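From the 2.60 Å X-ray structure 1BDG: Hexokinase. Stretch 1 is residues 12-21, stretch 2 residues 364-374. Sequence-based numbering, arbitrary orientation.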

# COMPACT_ATOMS: atom_id res chain seq x y z
N VAL A 12 12.44 15.70 23.61
CA VAL A 12 11.69 14.99 22.58
C VAL A 12 11.96 15.64 21.22
O VAL A 12 12.08 14.94 20.20
CB VAL A 12 10.16 14.99 22.89
CG1 VAL A 12 9.39 14.31 21.78
CG2 VAL A 12 9.91 14.29 24.19
N VAL A 13 12.11 16.95 21.18
CA VAL A 13 12.39 17.59 19.92
C VAL A 13 13.74 17.14 19.35
O VAL A 13 13.84 16.72 18.19
CB VAL A 13 12.36 19.11 20.05
CG1 VAL A 13 12.93 19.77 18.78
CG2 VAL A 13 10.92 19.56 20.29
N GLU A 14 14.75 17.14 20.20
CA GLU A 14 16.11 16.77 19.82
C GLU A 14 16.22 15.30 19.38
O GLU A 14 16.97 14.97 18.45
CB GLU A 14 17.04 17.07 21.00
CG GLU A 14 18.46 17.42 20.61
CD GLU A 14 18.53 18.57 19.63
OE1 GLU A 14 17.55 19.37 19.57
OE2 GLU A 14 19.55 18.67 18.90
N ILE A 15 15.45 14.43 20.02
CA ILE A 15 15.46 13.00 19.71
C ILE A 15 14.74 12.74 18.39
O ILE A 15 15.22 11.99 17.53
CB ILE A 15 14.82 12.19 20.90
CG1 ILE A 15 15.66 12.39 22.16
CG2 ILE A 15 14.66 10.70 20.55
CD1 ILE A 15 14.91 12.27 23.44
N LEU A 16 13.60 13.42 18.21
CA LEU A 16 12.80 13.27 16.99
C LEU A 16 13.27 14.15 15.83
O LEU A 16 12.70 14.11 14.74
CB LEU A 16 11.33 13.51 17.28
CG LEU A 16 10.76 12.52 18.29
CD1 LEU A 16 9.30 12.80 18.47
CD2 LEU A 16 10.98 11.10 17.79
N LYS A 17 14.35 14.89 16.04
CA LYS A 17 14.87 15.76 14.98
C LYS A 17 15.24 15.01 13.69
O LYS A 17 14.99 15.50 12.60
CB LYS A 17 16.03 16.62 15.50
CG LYS A 17 16.21 17.92 14.73
CD LYS A 17 17.07 18.92 15.46
CE LYS A 17 17.51 19.97 14.44
NZ LYS A 17 18.34 21.09 14.97
N PRO A 18 15.78 13.78 13.79
CA PRO A 18 16.13 13.06 12.57
C PRO A 18 14.95 12.77 11.66
O PRO A 18 15.16 12.26 10.57
CB PRO A 18 16.75 11.77 13.10
CG PRO A 18 17.43 12.24 14.31
CD PRO A 18 16.35 13.09 14.95
N PHE A 19 13.73 12.99 12.16
CA PHE A 19 12.50 12.79 11.36
C PHE A 19 12.16 14.07 10.60
O PHE A 19 11.44 14.01 9.61
CB PHE A 19 11.30 12.47 12.25
CG PHE A 19 11.28 11.08 12.77
CD1 PHE A 19 12.04 10.73 13.89
CD2 PHE A 19 10.46 10.12 12.20
CE1 PHE A 19 11.98 9.46 14.43
CE2 PHE A 19 10.40 8.83 12.74
CZ PHE A 19 11.17 8.50 13.86
N ASP A 20 12.63 15.21 11.10
CA ASP A 20 12.38 16.50 10.48
C ASP A 20 13.24 16.73 9.23
O ASP A 20 14.23 17.46 9.25
CB ASP A 20 12.62 17.62 11.49
CG ASP A 20 12.26 18.99 10.94
OD1 ASP A 20 11.29 19.09 10.16
OD2 ASP A 20 12.95 19.97 11.28
N LEU A 21 12.83 16.10 8.12
CA LEU A 21 13.55 16.22 6.85
C LEU A 21 13.25 17.50 6.10
O LEU A 21 12.20 18.11 6.28
CB LEU A 21 13.28 14.99 5.98
CG LEU A 21 13.59 13.65 6.68
CD1 LEU A 21 13.88 12.58 5.65
CD2 LEU A 21 14.79 13.81 7.61
N ARG A 364 1.66 13.61 21.05
CA ARG A 364 1.06 14.17 19.82
C ARG A 364 2.17 14.66 18.88
O ARG A 364 2.01 14.67 17.66
CB ARG A 364 0.10 15.33 20.15
CG ARG A 364 -0.82 15.75 19.00
CD ARG A 364 -0.74 17.25 18.75
NE ARG A 364 -1.70 17.75 17.76
CZ ARG A 364 -1.71 17.42 16.46
NH1 ARG A 364 -0.81 16.57 15.97
NH2 ARG A 364 -2.62 17.98 15.65
N TYR A 365 3.30 15.05 19.45
CA TYR A 365 4.42 15.51 18.65
C TYR A 365 5.04 14.29 17.97
O TYR A 365 5.40 14.33 16.79
CB TYR A 365 5.43 16.22 19.54
CG TYR A 365 6.59 16.83 18.81
CD1 TYR A 365 6.44 18.00 18.08
CD2 TYR A 365 7.86 16.25 18.88
CE1 TYR A 365 7.52 18.58 17.43
CE2 TYR A 365 8.95 16.82 18.24
CZ TYR A 365 8.78 17.98 17.52
OH TYR A 365 9.87 18.56 16.92
N ALA A 366 5.14 13.19 18.70
CA ALA A 366 5.69 11.97 18.13
C ALA A 366 4.85 11.54 16.92
O ALA A 366 5.40 11.24 15.87
CB ALA A 366 5.76 10.87 19.20
N CYS A 367 3.52 11.58 17.05
CA CYS A 367 2.59 11.24 15.96
C CYS A 367 2.81 12.15 14.75
O CYS A 367 3.03 11.68 13.64
CB CYS A 367 1.12 11.40 16.39
SG CYS A 367 0.45 10.15 17.51
N GLU A 368 2.66 13.46 14.97
CA GLU A 368 2.85 14.49 13.94
C GLU A 368 4.15 14.29 13.16
O GLU A 368 4.17 14.38 11.93
CB GLU A 368 2.85 15.89 14.59
CG GLU A 368 3.26 17.01 13.64
CD GLU A 368 3.66 18.31 14.35
OE1 GLU A 368 4.75 18.36 14.96
OE2 GLU A 368 2.89 19.29 14.26
N MET A 369 5.25 14.03 13.87
CA MET A 369 6.54 13.82 13.23
C MET A 369 6.47 12.65 12.28
O MET A 369 6.76 12.78 11.09
CB MET A 369 7.64 13.55 14.27
CG MET A 369 8.04 14.74 15.11
SD MET A 369 8.27 16.22 14.15
CE MET A 369 10.02 16.20 13.91
N VAL A 370 6.04 11.51 12.81
CA VAL A 370 5.94 10.30 12.02
C VAL A 370 5.00 10.42 10.84
O VAL A 370 5.35 10.04 9.74
CB VAL A 370 5.50 9.12 12.90
CG1 VAL A 370 5.26 7.87 12.06
CG2 VAL A 370 6.57 8.88 13.98
N VAL A 371 3.82 10.97 11.07
CA VAL A 371 2.81 11.11 10.02
C VAL A 371 3.16 12.16 8.97
O VAL A 371 2.79 12.02 7.80
CB VAL A 371 1.40 11.37 10.64
CG1 VAL A 371 0.60 12.38 9.82
CG2 VAL A 371 0.64 10.04 10.78
N LYS A 372 3.89 13.20 9.37
CA LYS A 372 4.31 14.27 8.47
C LYS A 372 5.30 13.77 7.43
O LYS A 372 5.17 14.05 6.23
CB LYS A 372 4.94 15.40 9.26
CG LYS A 372 4.05 16.60 9.50
CD LYS A 372 4.76 17.92 9.17
N ARG A 373 6.31 13.04 7.90
CA ARG A 373 7.34 12.48 7.03
C ARG A 373 6.77 11.39 6.13
O ARG A 373 7.25 11.18 5.01
CB ARG A 373 8.45 11.87 7.88
CG ARG A 373 9.56 11.24 7.09
CD ARG A 373 10.51 10.49 8.00
NE ARG A 373 9.87 9.33 8.62
CZ ARG A 373 10.54 8.33 9.18
NH1 ARG A 373 11.87 8.34 9.21
NH2 ARG A 373 9.88 7.31 9.70
N ALA A 374 5.76 10.68 6.63
CA ALA A 374 5.12 9.61 5.89
C ALA A 374 4.55 10.18 4.61
O ALA A 374 4.93 9.77 3.51
CB ALA A 374 4.04 9.00 6.72
O HOH W 1 12.43 17.67 15.73

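Segments far apart in sequence can be joined almost entirely by the fit of apolar side chains, and this pair from hexokinase is a compact example. Residues 364-374 form part of a longer helix, held by regular backbone hydrogen bonds such as Met369 N to Tyr365 O (2.9 Å). Stretch 1 enters as the last part of another helix, with Leu16 N bonded to Val12 O at 2.9 Å, and then tightens into a 3-10 segment at residues 17-19, where Phe19 N reaches Leu16 O at 3.0 Å. The two helix axes run in nearly the same direction, 23° apart, and approach no closer than 10.8 Å. The backbones are nearer at the 3-10 segment: the CA atoms of Phe19 and Met369 are 6.3 Å apart, against 7.3 Å for Leu16 and Ala366.

No direct hydrogen bond crosses the gap, so contact rests on van der Waals packing; the contact buries 524 Å², both sides summed. Tyr365 receives three aliphatic neighbours: its CD2 lies 3.8 Å from both Val12 CG1 and Leu16 CD1, and its CZ lies 3.8 Å from Val13 CG2. The polar end of the same ring is served by a water, 3.0 Å from Tyr365 OH, which donates to Val13 O at 3.0 Å and so links the stretches indirectly.

Leu16 CD1 also reaches Ala366, 3.7 Å from its CA and 4.1 Å from its CB, so the methyl group meets the helix backbone as well as the alanine side chain. Met369, with chi1 and chi2 both m, brings its CE 3.5 Å from Leu16 O and 3.8 Å from Asp20 CB. Phe19, the most extensively covered residue, sets CE2 4.0 Å from Val370 CG2 and 3.4 Å from Arg373 NH2. Its CE2 lies over one face of the guanidinium, a flat surface that can pack against carbon while Arg373 NH1 and NH2 hydrogen-bond elsewhere in the structure.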